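Local coordinates for polysaccharide Lyase Family 6 (Bacteroides cellulosilyticus, PDB 6QPS), which probably cleaves mannuronic acid-rich alginate by beta-elimination, as a calcium-binding member of polysaccharide lyase family 6, at residues 261-266 against 285-291; 174-180 against 201-207; 367-373 against 393-399; 268-272 against 336-340. All blocks are in the same frame, centred on the assembly; numbering follows the deposited sequence. Where two conformers were deposited one is given.

Contact 1. Residues 261-266 against 285-291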
loop_
_atom_site.group_PDB
_atom_site.type_symbol
_atom_site.label_atom_id
_atom_site.label_comp_id
_atom_site.label_asym_id
_atom_site.label_seq_id
_atom_site.Cartn_x
_atom_site.Cartn_y
_atom_site.Cartn_z
ATOM N N TYR A 261 9.030 4.864 5.394
ATOM C CA TYR A 261 10.271 5.578 5.679
ATOM C C TYR A 261 10.400 6.792 4.776
ATOM O O TYR A 261 10.462 6.654 3.547
ATOM C CB TYR A 261 11.457 4.637 5.450
ATOM C CG TYR A 261 12.852 5.200 5.687
ATOM C CD1 TYR A 261 13.536 5.887 4.676
ATOM C CD2 TYR A 261 13.497 5.023 6.905
ATOM C CE1 TYR A 261 14.812 6.369 4.880
ATOM C CE2 TYR A 261 14.775 5.510 7.122
ATOM C CZ TYR A 261 15.423 6.205 6.111
ATOM O OH TYR A 261 16.706 6.692 6.279
ATOM N N GLU A 262 10.479 7.974 5.395
ATOM C CA GLU A 262 10.663 9.241 4.672
ATOM C C GLU A 262 9.660 9.407 3.525
ATOM O O GLU A 262 10.000 9.917 2.458
ATOM C CB GLU A 262 12.102 9.383 4.159
ATOM C CG GLU A 262 13.126 9.566 5.276
ATOM C CD GLU A 262 14.527 9.907 4.777
ATOM O OE1 GLU A 262 14.799 9.835 3.555
ATOM O OE2 GLU A 262 15.370 10.234 5.639
ATOM N N SER A 263 8.410 8.995 3.751
ATOM C CA SER A 263 7.393 8.954 2.699
ATOM C C SER A 263 6.342 10.024 2.966
ATOM O O SER A 263 5.654 9.976 3.997
ATOM C CB SER A 263 6.756 7.557 2.632
ATOM O OG SER A 263 7.672 6.592 2.112
ATOM N N ALA A 264 6.182 10.955 2.019
ATOM C CA ALA A 264 5.306 12.121 2.195
ATOM C C ALA A 264 3.833 11.803 1.924
ATOM O O ALA A 264 3.181 12.405 1.068
ATOM C CB ALA A 264 5.774 13.270 1.302
ATOM N N GLY A 265 3.301 10.889 2.714
ATOM C CA GLY A 265 1.891 10.539 2.693
ATOM C C GLY A 265 1.599 9.632 3.867
ATOM O O GLY A 265 2.431 9.464 4.755
ATOM N N GLY A 266 0.386 9.067 3.883
ATOM C CA GLY A 266 -0.068 8.239 4.988
ATOM C C GLY A 266 -0.681 6.930 4.542
ATOM O O GLY A 266 -0.830 6.637 3.343
ATOM N N HIS A 285 11.400 11.200 9.851
ATOM C CA HIS A 285 12.543 12.124 9.854
ATOM C C HIS A 285 12.103 13.585 9.733
ATOM O O HIS A 285 12.866 14.448 9.253
ATOM C CB HIS A 285 13.606 11.771 8.795
ATOM C CG HIS A 285 14.476 10.616 9.193
ATOM N ND1 HIS A 285 15.139 9.832 8.274
ATOM C CD2 HIS A 285 14.803 10.125 10.413
ATOM C CE1 HIS A 285 15.807 8.884 8.913
ATOM N NE2 HIS A 285 15.648 9.062 10.211
ATOM N N ASN A 286 10.887 13.874 10.198
ATOM C CA ASN A 286 10.341 15.243 10.215
ATOM C C ASN A 286 10.260 15.870 8.823
ATOM O O ASN A 286 10.266 17.095 8.681
ATOM C CB ASN A 286 11.118 16.169 11.164
ATOM C CG ASN A 286 10.986 15.750 12.616
ATOM O OD1 ASN A 286 9.879 15.554 13.112
ATOM N ND2 ASN A 286 12.114 15.567 13.291
ATOM N N LEU A 287 10.138 15.059 7.788
ATOM C CA LEU A 287 10.112 15.568 6.418
ATOM C C LEU A 287 8.712 16.006 5.988
ATOM O O LEU A 287 7.694 15.525 6.489
ATOM C CB LEU A 287 10.644 14.507 5.455
ATOM C CG LEU A 287 12.109 14.104 5.642
ATOM C CD1 LEU A 287 12.469 13.069 4.586
ATOM C CD2 LEU A 287 13.052 15.321 5.569
ATOM N N ARG A 288 8.691 16.958 5.047
ATOM C CA ARG A 288 7.468 17.547 4.520
ATOM C C ARG A 288 6.479 16.468 4.123
ATOM O O ARG A 288 6.820 15.516 3.422
ATOM C CB ARG A 288 7.843 18.363 3.282
ATOM C CG ARG A 288 6.708 19.166 2.691
ATOM C CD ARG A 288 7.128 19.789 1.363
ATOM N NE ARG A 288 8.217 20.733 1.524
ATOM C CZ ARG A 288 8.863 21.285 0.514
ATOM N NH1 ARG A 288 8.522 20.967 -0.732
ATOM N NH2 ARG A 288 9.838 22.134 0.761
ATOM N N GLY A 289 5.235 16.604 4.588
ATOM C CA GLY A 289 4.146 15.750 4.133
ATOM C C GLY A 289 4.075 14.356 4.741
ATOM O O GLY A 289 3.105 13.629 4.466
ATOM N N THR A 290 5.058 13.945 5.540
ATOM C CA THR A 290 5.026 12.624 6.161
ATOM C C THR A 290 3.818 12.514 7.091
ATOM O O THR A 290 3.438 13.487 7.770
ATOM C CB THR A 290 6.331 12.334 6.935
ATOM O OG1 THR A 290 6.621 13.394 7.856
ATOM C CG2 THR A 290 7.520 12.140 5.962
ATOM N N ALA A 291 3.195 11.333 7.107
ATOM C CA ALA A 291 1.979 11.137 7.888
ATOM C C ALA A 291 1.893 9.703 8.390
ATOM O O ALA A 291 2.576 8.797 7.902
ATOM C CB ALA A 291 0.734 11.486 7.064
HETATM O O HOH W 1 4.826 8.320 6.274
#
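The H285 ring is approached edge-on by two side chains of residues 261-266, E262 through OE2 and Y261 through OH, both near the imidazole plane. H285 ND1 donates to E262 OE2 at 2.7 Å, and the 170° angle at the hydrogen makes the bond almost straight. The oxygen uses its anti lone pair, with the carboxylate turned steeply, 68°, from the ring. Y261 OH lies 3.5 Å from H285 CE1, and its ring meets the imidazole obliquely. Outside partners hold the other polar ends: R238 forms a salt bridge with E262 OE1, while the backbone O atoms of N466 and R467 bind Y261 OH and H285 NE2, tying the C-terminal tail to this edge. E262 reaches the histidine because its chain runs extended beyond CG, and on the way CG touches L287 CD1 at 3.6 Å. The two segments are equivalent turns of successive coils of a parallel beta-helix, each joining one strand to the next. An inverse gamma turn centred on A264 faces a type II turn, L287 to T290, in which G289 takes positive phi. A264 CB packs against R288 O at 3.3 Å, and T290 CG2 lies 3.5 Å from S263 O. Where the strands resume, A291 N makes a weak bond to G265 O (3.1 Å), and water 1 lies within hydrogen-bonding distance of both S263 O and A291 O.

Contact 2. Residues 174-180 against 201-207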
loop_
_atom_site.group_PDB
_atom_site.type_symbol
_atom_site.label_atom_id
_atom_site.label_comp_id
_atom_site.label_asym_id
_atom_site.label_seq_id
_atom_site.Cartn_x
_atom_site.Cartn_y
_atom_site.Cartn_z
ATOM N N LYS A 174 8.398 5.764 -10.571
ATOM C CA LYS A 174 7.243 6.098 -11.392
ATOM C C LYS A 174 7.109 7.622 -11.454
ATOM O O LYS A 174 7.130 8.293 -10.415
ATOM C CB LYS A 174 5.974 5.437 -10.847
ATOM C CG LYS A 174 4.842 5.475 -11.893
ATOM C CD LYS A 174 3.587 4.730 -11.404
ATOM C CE LYS A 174 2.589 4.387 -12.503
ATOM N NZ LYS A 174 2.398 5.540 -13.444
ATOM N N ARG A 175 7.022 8.170 -12.677
ATOM C CA ARG A 175 7.040 9.609 -12.921
ATOM C C ARG A 175 5.798 10.116 -13.636
ATOM O O ARG A 175 5.640 11.336 -13.776
ATOM C CB ARG A 175 8.296 10.007 -13.717
ATOM C CG ARG A 175 9.612 9.567 -13.047
ATOM C CD ARG A 175 10.869 9.920 -13.878
ATOM N NE ARG A 175 12.073 9.311 -13.311
ATOM C CZ ARG A 175 12.778 9.833 -12.308
ATOM N NH1 ARG A 175 12.415 10.986 -11.758
ATOM N NH2 ARG A 175 13.860 9.211 -11.866
ATOM N N VAL A 176 4.935 9.225 -14.108
ATOM C CA VAL A 176 3.659 9.562 -14.725
ATOM C C VAL A 176 2.565 9.223 -13.734
ATOM O O VAL A 176 2.718 8.332 -12.897
ATOM C CB VAL A 176 3.519 8.755 -16.036
ATOM C CG1 VAL A 176 2.132 8.890 -16.640
ATOM C CG2 VAL A 176 4.608 9.185 -17.048
ATOM N N GLY A 177 1.454 9.943 -13.833
ATOM C CA GLY A 177 0.301 9.652 -13.011
ATOM C C GLY A 177 -0.143 8.203 -13.100
ATOM O O GLY A 177 0.061 7.542 -14.132
ATOM N N GLY A 178 -0.776 7.720 -12.031
ATOM C CA GLY A 178 -1.295 6.367 -11.977
ATOM C C GLY A 178 -0.698 5.523 -10.878
ATOM O O GLY A 178 0.353 5.847 -10.323
ATOM N N LEU A 179 -1.370 4.420 -10.571
ATOM C CA LEU A 179 -0.982 3.540 -9.481
ATOM C C LEU A 179 0.256 2.704 -9.810
ATOM O O LEU A 179 0.441 2.251 -10.938
ATOM C CB LEU A 179 -2.147 2.588 -9.200
ATOM C CG LEU A 179 -3.098 2.982 -8.064
ATOM C CD1 LEU A 179 -2.371 2.830 -6.706
ATOM C CD2 LEU A 179 -3.716 4.353 -8.258
ATOM N N VAL A 180 1.079 2.452 -8.782
ATOM C CA VAL A 180 2.043 1.355 -8.869
ATOM C C VAL A 180 1.297 0.016 -8.859
ATOM O O VAL A 180 1.511 -0.845 -9.725
ATOM C CB VAL A 180 3.113 1.446 -7.758
ATOM C CG1 VAL A 180 3.969 0.192 -7.720
ATOM C CG2 VAL A 180 3.979 2.688 -7.955
ATOM N N PHE A 201 8.823 -0.756 -2.155
ATOM C CA PHE A 201 8.233 0.302 -2.972
ATOM C C PHE A 201 9.132 1.520 -2.771
ATOM O O PHE A 201 9.136 2.121 -1.695
ATOM C CB PHE A 201 6.793 0.577 -2.539
ATOM C CG PHE A 201 5.859 -0.594 -2.732
ATOM C CD1 PHE A 201 5.625 -1.461 -1.691
ATOM C CD2 PHE A 201 5.219 -0.832 -3.940
ATOM C CE1 PHE A 201 4.792 -2.545 -1.836
ATOM C CE2 PHE A 201 4.348 -1.918 -4.089
ATOM C CZ PHE A 201 4.147 -2.778 -3.037
ATOM N N GLY A 202 9.964 1.833 -3.764
ATOM C CA GLY A 202 10.925 2.920 -3.674
ATOM C C GLY A 202 10.395 4.276 -4.101
ATOM O O GLY A 202 9.185 4.529 -4.161
ATOM N N GLU A 203 11.335 5.147 -4.441
ATOM C CA GLU A 203 11.046 6.563 -4.507
ATOM C C GLU A 203 9.951 6.885 -5.515
ATOM O O GLU A 203 9.917 6.361 -6.637
ATOM C CB GLU A 203 12.326 7.312 -4.866
ATOM C CG GLU A 203 12.126 8.829 -4.855
ATOM C CD GLU A 203 13.411 9.614 -4.661
ATOM O OE1 GLU A 203 14.481 9.110 -5.047
ATOM O OE2 GLU A 203 13.335 10.740 -4.125
ATOM N N ARG A 204 9.091 7.816 -5.115
ATOM C CA ARG A 204 8.151 8.466 -6.009
ATOM C C ARG A 204 8.161 9.944 -5.663
ATOM O O ARG A 204 7.863 10.311 -4.518
ATOM C CB ARG A 204 6.737 7.900 -5.866
ATOM C CG ARG A 204 5.822 8.369 -7.008
ATOM C CD ARG A 204 4.467 7.696 -7.073
ATOM N NE ARG A 204 3.838 8.061 -8.332
ATOM C CZ ARG A 204 2.782 7.443 -8.859
ATOM N NH1 ARG A 204 2.194 6.450 -8.205
ATOM N NH2 ARG A 204 2.336 7.834 -10.044
ATOM N N GLN A 205 8.522 10.788 -6.629
ATOM C CA GLN A 205 8.590 12.213 -6.372
ATOM C C GLN A 205 7.207 12.868 -6.363
ATOM O O GLN A 205 6.242 12.334 -6.919
ATOM C CB GLN A 205 9.461 12.874 -7.426
ATOM C CG GLN A 205 10.930 12.472 -7.356
ATOM C CD GLN A 205 11.733 13.330 -6.393
ATOM O OE1 GLN A 205 11.335 14.444 -6.043
ATOM N NE2 GLN A 205 12.876 12.811 -5.958
ATOM N N PRO A 206 7.084 14.033 -5.727
ATOM C CA PRO A 206 5.785 14.717 -5.707
ATOM C C PRO A 206 5.193 14.925 -7.098
ATOM O O PRO A 206 5.849 15.439 -8.002
ATOM C CB PRO A 206 6.099 16.042 -5.003
ATOM C CG PRO A 206 7.246 15.686 -4.065
ATOM C CD PRO A 206 8.086 14.725 -4.887
ATOM N N TYR A 207 3.919 14.549 -7.247
ATOM C CA TYR A 207 3.191 14.676 -8.503
ATOM C C TYR A 207 2.543 16.043 -8.664
ATOM O O TYR A 207 2.342 16.495 -9.794
ATOM C CB TYR A 207 2.116 13.567 -8.570
ATOM C CG TYR A 207 1.386 13.408 -9.894
ATOM C CD1 TYR A 207 2.082 13.272 -11.082
ATOM C CD2 TYR A 207 -0.010 13.368 -9.951
ATOM C CE1 TYR A 207 1.405 13.145 -12.306
ATOM C CE2 TYR A 207 -0.683 13.224 -11.153
ATOM C CZ TYR A 207 0.019 13.114 -12.324
ATOM O OH TYR A 207 -0.670 12.963 -13.510
HETATM O O HOH W 2 7.614 5.145 -7.765
HETATM O O HOH W 3 4.716 9.781 -10.352
HETATM O O HOH W 4 9.151 9.703 -9.264
HETATM O O HOH W 5 0.812 12.160 -15.620
#
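This is a buried, largely polar contact between loops of successive beta-helix coils, with the R204 side chain inserted into the bend of residues 174-180. NH1 and NH2 of R204 both donate to G178 O, at 2.9 and 2.8 Å, and the carbonyl oxygen lies close to the guanidinium plane. V176 O is also at this edge, 2.9 Å from R204 NH2. One face of the guanidinium carries K174 CD, 3.6 Å from NH2; the two chains run side by side, R204 extended from CG to NE. K174 bends at its last torsion (chi4 -43°), which turns NZ toward V176 O, where it donates, as it does to E154 O. The two cationic ends are thus close, K174 NZ being 4.1 Å from R204 NH2, but backbone carbonyls gather round both and probably offset the charge. Ordered waters also bridge the segments: water 3 links K174 O to R204 NE, water 4 links K174 O to Q205 N, and water 5 joins G177 N to Y207 OH. Y207 OH comes within 3.5 Å of G177 CA. Around this core, L179 packs on calcium ligand E213 and on strand 215-218, K174 lies on W156 of strand 155-159, and F201 stacks on F236 of strand 230-237.

Contact 3. Residues 367-373 against 393-399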
loop_
_atom_site.group_PDB
_atom_site.type_symbol
_atom_site.label_atom_id
_atom_site.label_comp_id
_atom_site.label_asym_id
_atom_site.label_seq_id
_atom_site.Cartn_x
_atom_site.Cartn_y
_atom_site.Cartn_z
ATOM N N MET A 367 -20.419 13.205 13.399
ATOM C CA MET A 367 -19.293 13.150 14.322
ATOM C C MET A 367 -18.830 11.709 14.563
ATOM O O MET A 367 -19.621 10.762 14.473
ATOM C CB MET A 367 -19.708 13.751 15.670
ATOM C CG MET A 367 -20.235 15.179 15.616
ATOM S SD MET A 367 -19.023 16.378 15.020
ATOM C CE MET A 367 -19.727 16.764 13.419
ATOM N N PRO A 368 -17.558 11.509 14.899
ATOM C CA PRO A 368 -17.114 10.158 15.270
ATOM C C PRO A 368 -17.858 9.653 16.500
ATOM O O PRO A 368 -18.138 10.405 17.433
ATOM C CB PRO A 368 -15.616 10.315 15.562
ATOM C CG PRO A 368 -15.229 11.652 14.988
ATOM C CD PRO A 368 -16.465 12.492 14.950
ATOM N N ARG A 369 -18.156 8.355 16.498
ATOM C CA ARG A 369 -18.903 7.703 17.565
ATOM C C ARG A 369 -18.213 6.394 17.915
ATOM O O ARG A 369 -17.760 5.677 17.026
ATOM C CB ARG A 369 -20.355 7.384 17.121
ATOM C CG ARG A 369 -21.198 8.599 16.796
ATOM C CD ARG A 369 -22.668 8.230 16.752
ATOM N NE ARG A 369 -22.977 7.206 15.754
ATOM C CZ ARG A 369 -24.157 7.102 15.147
ATOM N NH1 ARG A 369 -25.126 7.960 15.437
ATOM N NH2 ARG A 369 -24.377 6.145 14.255
ATOM N N ASN A 370 -18.161 6.066 19.200
ATOM C CA ASN A 370 -17.626 4.771 19.636
ATOM C C ASN A 370 -16.224 4.518 19.098
ATOM O O ASN A 370 -15.899 3.443 18.563
ATOM C CB ASN A 370 -18.593 3.650 19.286
ATOM C CG ASN A 370 -19.808 3.712 20.125
ATOM O OD1 ASN A 370 -19.689 3.732 21.357
ATOM N ND2 ASN A 370 -20.973 3.812 19.506
ATOM N N VAL A 371 -15.363 5.518 19.260
ATOM C CA VAL A 371 -13.930 5.369 19.043
ATOM C C VAL A 371 -13.273 5.185 20.402
ATOM O O VAL A 371 -13.458 6.007 21.307
ATOM C CB VAL A 371 -13.342 6.593 18.335
ATOM C CG1 VAL A 371 -11.848 6.413 18.079
ATOM C CG2 VAL A 371 -14.062 6.840 17.030
ATOM N N ARG A 372 -12.527 4.107 20.575
ATOM C CA ARG A 372 -11.793 3.880 21.810
ATOM C C ARG A 372 -10.334 4.199 21.556
ATOM O O ARG A 372 -9.753 3.698 20.590
ATOM C CB ARG A 372 -11.951 2.444 22.322
ATOM C CG ARG A 372 -11.421 2.293 23.766
ATOM C CD ARG A 372 -11.522 0.855 24.300
ATOM N NE ARG A 372 -10.550 0.004 23.612
ATOM C CZ ARG A 372 -9.629 -0.768 24.192
ATOM N NH1 ARG A 372 -9.541 -0.867 25.508
ATOM N NH2 ARG A 372 -8.808 -1.448 23.413
ATOM N N PHE A 373 -9.758 5.078 22.376
ATOM C CA PHE A 373 -8.336 5.425 22.306
ATOM C C PHE A 373 -7.737 5.015 23.657
ATOM O O PHE A 373 -7.868 5.741 24.644
ATOM C CB PHE A 373 -8.193 6.934 22.004
ATOM C CG PHE A 373 -6.774 7.364 21.696
ATOM C CD1 PHE A 373 -5.958 7.899 22.687
ATOM C CD2 PHE A 373 -6.276 7.253 20.418
ATOM C CE1 PHE A 373 -4.628 8.296 22.398
ATOM C CE2 PHE A 373 -4.965 7.641 20.121
ATOM C CZ PHE A 373 -4.145 8.163 21.123
ATOM N N VAL A 393 -17.619 16.140 19.560
ATOM C CA VAL A 393 -16.724 15.055 19.178
ATOM C C VAL A 393 -16.292 14.232 20.380
ATOM O O VAL A 393 -16.241 13.002 20.320
ATOM C CB VAL A 393 -15.510 15.659 18.441
ATOM C CG1 VAL A 393 -14.389 14.658 18.341
ATOM C CG2 VAL A 393 -15.932 16.149 17.077
ATOM N N LEU A 394 -15.948 14.875 21.488
ATOM C CA LEU A 394 -15.432 14.121 22.626
ATOM C C LEU A 394 -16.414 13.108 23.191
ATOM O O LEU A 394 -15.956 12.050 23.655
ATOM C CB LEU A 394 -14.986 15.085 23.727
ATOM C CG LEU A 394 -13.752 15.925 23.414
ATOM C CD1 LEU A 394 -13.575 16.947 24.577
ATOM C CD2 LEU A 394 -12.520 15.090 23.229
ATOM N N PRO A 395 -17.725 13.357 23.238
ATOM C CA PRO A 395 -18.644 12.295 23.688
ATOM C C PRO A 395 -18.532 11.003 22.881
ATOM O O PRO A 395 -18.993 9.951 23.351
ATOM C CB PRO A 395 -20.033 12.936 23.548
ATOM C CG PRO A 395 -19.764 14.441 23.655
ATOM C CD PRO A 395 -18.427 14.632 22.970
ATOM N N GLY A 396 -17.982 11.053 21.676
ATOM C CA GLY A 396 -17.816 9.870 20.854
ATOM C C GLY A 396 -16.541 9.098 21.103
ATOM O O GLY A 396 -16.342 8.044 20.475
ATOM N N PHE A 397 -15.692 9.548 22.023
ATOM C CA PHE A 397 -14.417 8.920 22.331
ATOM C C PHE A 397 -14.406 8.412 23.768
ATOM O O PHE A 397 -14.943 9.049 24.676
ATOM C CB PHE A 397 -13.250 9.940 22.182
ATOM C CG PHE A 397 -12.797 10.164 20.772
ATOM C CD1 PHE A 397 -13.512 10.973 19.909
ATOM C CD2 PHE A 397 -11.636 9.586 20.308
ATOM C CE1 PHE A 397 -13.099 11.164 18.603
ATOM C CE2 PHE A 397 -11.224 9.767 18.999
ATOM C CZ PHE A 397 -11.938 10.543 18.152
ATOM N N LEU A 398 -13.778 7.275 23.977
ATOM C CA LEU A 398 -13.396 6.804 25.304
ATOM C C LEU A 398 -11.873 6.859 25.340
ATOM O O LEU A 398 -11.216 6.122 24.598
ATOM C CB LEU A 398 -13.910 5.383 25.537
ATOM C CG LEU A 398 -13.374 4.640 26.774
ATOM C CD1 LEU A 398 -13.719 5.401 28.051
ATOM C CD2 LEU A 398 -13.920 3.216 26.842
ATOM N N PHE A 399 -11.319 7.762 26.148
ATOM C CA PHE A 399 -9.873 7.864 26.346
ATOM C C PHE A 399 -9.549 7.120 27.632
ATOM O O PHE A 399 -10.024 7.511 28.706
ATOM C CB PHE A 399 -9.417 9.316 26.482
ATOM C CG PHE A 399 -9.704 10.181 25.298
ATOM C CD1 PHE A 399 -8.813 10.261 24.236
ATOM C CD2 PHE A 399 -10.842 10.943 25.258
ATOM C CE1 PHE A 399 -9.079 11.079 23.139
ATOM C CE2 PHE A 399 -11.101 11.786 24.177
ATOM C CZ PHE A 399 -10.226 11.827 23.114
#
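V371, R372 and F373 pair in parallel with F397, L398 and F399, in register across two successive coils of the parallel beta-helix. The short strand axes approach to 4.7 Å at an angle of only 15°. Three backbone hydrogen bonds make the ladder: V371 N to G396 O, L398 N to V371 O at 3.0 Å, and F373 N to L398 O at 2.9 Å, the last with an angle of 169° at the hydrogen. CA-H...O contacts supplement them, the shortest between F397 CA and V371 O at 3.2 Å. Apolar packing fills the face that holds V371, F373, F397 and F399, which also meets strands 313-318 and 357-361. There V371 CB lies over one face of the F397 ring in a CH-pi contact, and V371 CG1, anti to the backbone N (chi1 -178°), comes within 3.5 Å of F397 CE2. F373 CD1 meets the edge of the F399 ring. On the other face R372 and L398 lie side by side, CG to CD2 4.1 Å, and the guanidinium goes on to a salt bridge with D346. Ahead of strand 371-373, P368 CB touches F397 CE1 and M367 crosses V393 at about a right angle. There the sulphur, M367 SD, sits 3.7 Å from V393 CG2.

Contact 4. Residues 268-272 against 336-340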
loop_
_atom_site.group_PDB
_atom_site.type_symbol
_atom_site.label_atom_id
_atom_site.label_comp_id
_atom_site.label_asym_id
_atom_site.label_seq_id
_atom_site.Cartn_x
_atom_site.Cartn_y
_atom_site.Cartn_z
ATOM N N VAL A 268 -4.098 5.354 4.597
ATOM C CA VAL A 268 -5.414 5.981 4.664
ATOM C C VAL A 268 -6.533 4.960 4.505
ATOM O O VAL A 268 -6.631 4.287 3.467
ATOM C CB VAL A 268 -5.552 7.091 3.613
ATOM C CG1 VAL A 268 -6.906 7.803 3.710
ATOM C CG2 VAL A 268 -4.386 8.091 3.755
ATOM N N CYS A 269 -7.404 4.872 5.523
ATOM C CA CYS A 269 -8.635 4.075 5.470
ATOM C C CYS A 269 -9.672 4.993 4.831
ATOM O O CYS A 269 -10.477 5.641 5.514
ATOM C CB CYS A 269 -9.055 3.659 6.880
ATOM S SG CYS A 269 -8.001 2.353 7.582
ATOM N N ARG A 270 -9.614 5.090 3.491
ATOM C CA ARG A 270 -10.360 6.122 2.765
ATOM C C ARG A 270 -11.824 5.761 2.556
ATOM O O ARG A 270 -12.713 6.592 2.805
ATOM C CB ARG A 270 -9.669 6.444 1.430
ATOM C CG ARG A 270 -10.416 7.488 0.605
ATOM C CD ARG A 270 -10.526 8.850 1.315
ATOM N NE ARG A 270 -11.365 9.770 0.554
ATOM C CZ ARG A 270 -12.678 9.889 0.694
ATOM N NH1 ARG A 270 -13.314 9.179 1.622
ATOM N NH2 ARG A 270 -13.363 10.731 -0.072
ATOM N N HIS A 271 -12.078 4.550 2.064
ATOM C CA HIS A 271 -13.438 4.046 1.918
ATOM C C HIS A 271 -13.447 2.586 2.383
ATOM O O HIS A 271 -12.406 1.924 2.401
ATOM C CB HIS A 271 -13.936 4.045 0.461
ATOM C CG HIS A 271 -13.942 5.361 -0.257
ATOM N ND1 HIS A 271 -14.575 6.498 0.208
ATOM C CD2 HIS A 271 -13.500 5.667 -1.503
ATOM C CE1 HIS A 271 -14.469 7.460 -0.698
ATOM N NE2 HIS A 271 -13.836 6.975 -1.752
ATOM N N GLY A 272 -14.626 2.077 2.730
ATOM C CA GLY A 272 -14.767 0.727 3.249
ATOM C C GLY A 272 -14.452 0.573 4.734
ATOM O O GLY A 272 -13.917 1.465 5.404
ATOM N N LEU A 336 -20.664 7.428 -2.935
ATOM C CA LEU A 336 -19.607 6.630 -2.334
ATOM C C LEU A 336 -18.251 7.331 -2.348
ATOM O O LEU A 336 -17.364 6.950 -1.590
ATOM C CB LEU A 336 -19.545 5.284 -3.060
ATOM C CG LEU A 336 -20.786 4.404 -2.882
ATOM C CD1 LEU A 336 -20.645 3.136 -3.727
ATOM C CD2 LEU A 336 -21.012 4.085 -1.416
ATOM N N THR A 337 -18.078 8.347 -3.194
ATOM C CA THR A 337 -16.846 9.121 -3.238
ATOM C C THR A 337 -16.726 10.140 -2.112
ATOM O O THR A 337 -15.674 10.780 -2.003
ATOM C CB THR A 337 -16.790 9.888 -4.562
ATOM O OG1 THR A 337 -18.005 10.633 -4.729
ATOM C CG2 THR A 337 -16.673 8.938 -5.740
ATOM N N SER A 338 -17.763 10.307 -1.278
ATOM C CA SER A 338 -17.742 11.254 -0.164
ATOM C C SER A 338 -17.030 10.644 1.039
ATOM O O SER A 338 -16.096 9.846 0.870
ATOM C CB SER A 338 -19.181 11.723 0.130
ATOM O OG SER A 338 -19.170 12.752 1.099
ATOM N N TYR A 339 -17.395 11.083 2.251
ATOM C CA TYR A 339 -16.777 10.646 3.498
ATOM C C TYR A 339 -17.866 10.100 4.409
ATOM O O TYR A 339 -18.927 10.718 4.550
ATOM C CB TYR A 339 -16.067 11.831 4.209
ATOM C CG TYR A 339 -14.920 12.406 3.399
ATOM C CD1 TYR A 339 -15.130 13.405 2.459
ATOM C CD2 TYR A 339 -13.626 11.927 3.566
ATOM C CE1 TYR A 339 -14.079 13.911 1.699
ATOM C CE2 TYR A 339 -12.575 12.414 2.804
ATOM C CZ TYR A 339 -12.811 13.419 1.889
ATOM O OH TYR A 339 -11.774 13.922 1.129
ATOM N N HIS A 340 -17.598 8.950 5.030
ATOM C CA HIS A 340 -18.589 8.237 5.826
ATOM C C HIS A 340 -18.185 8.205 7.294
ATOM O O HIS A 340 -16.996 8.101 7.635
ATOM C CB HIS A 340 -18.840 6.854 5.224
ATOM C CG HIS A 340 -19.372 6.928 3.830
ATOM N ND1 HIS A 340 -18.553 7.125 2.735
ATOM C CD2 HIS A 340 -20.641 6.905 3.359
ATOM C CE1 HIS A 340 -19.297 7.168 1.644
ATOM N NE2 HIS A 340 -20.570 7.057 1.995
HETATM O O HOH W 6 -15.748 7.209 2.727
#
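R270 leaves the backbone with CG anti to N (chi1 179°) and then bends at chi2 (62°), which lays its guanidinium flat against the ring of Y339. The planes are only 3° apart. R270 CZ lies 3.8 Å from the Y339 ring centroid and over the ring face, so the pair is both a planar stack and a cation-pi contact. R318 makes a further cation-pi contact with the same tyrosine. On the opposite face of the guanidinium H271 CE1 approaches toward the rim, without the imidazole stacking there. Its edge is fixed as well: NH1 and NH2 of R270 grip the single acceptor S338 O end-on, each at 3.0 Å, approaching from the same face of the carbonyl plane. T337 O lies equally near R270 NH2. The H271 ring has L336 O over one face, 3.1 Å from CE1, and R270 CG over the other, while S338 O sits at its edge, 3.3 Å from CE1. Water 6 hydrogen-bonds both H271 ND1, at 2.9 Å, and H340 ND1. The loop carbonyls of L336, T337 and S338 thus converge on the ends of two adjacent side chains of strand 266-271. R270 also touches the calcium ligand E244, and an acetate ion, probably from the crystallisation liquor, lies about 5 Å from the H271 side chain; such ions often mark pockets, consistent with a polar substrate-binding surface beside the calcium site of a parallel beta-helix lyase.

Overall arrangement
Contacts 1, 2 and 3 join successive coils of the beta-helix, whereas contact 4 brings residues 336-340, part of the long loop between strands 313-318 and 345-353, back over a strand of an earlier coil. Contact 2 is the most buried, held by an arginine, backbone carbonyls and bridging waters; contact 3, toward the C-terminal end of the helix, combines a regular backbone ladder with apolar rings. Contact 1 is partly buried and mixes turn packing with a histidine-carboxylate bond, and contact 4 is a surface contact built on cation-pi stacking. Contacts 1 and 4 adjoin through strand 266-271. Contacts 2 and 4 flank the calcium site; G265 of contact 1 is about 10 Å from the ion; contact 3 is remote.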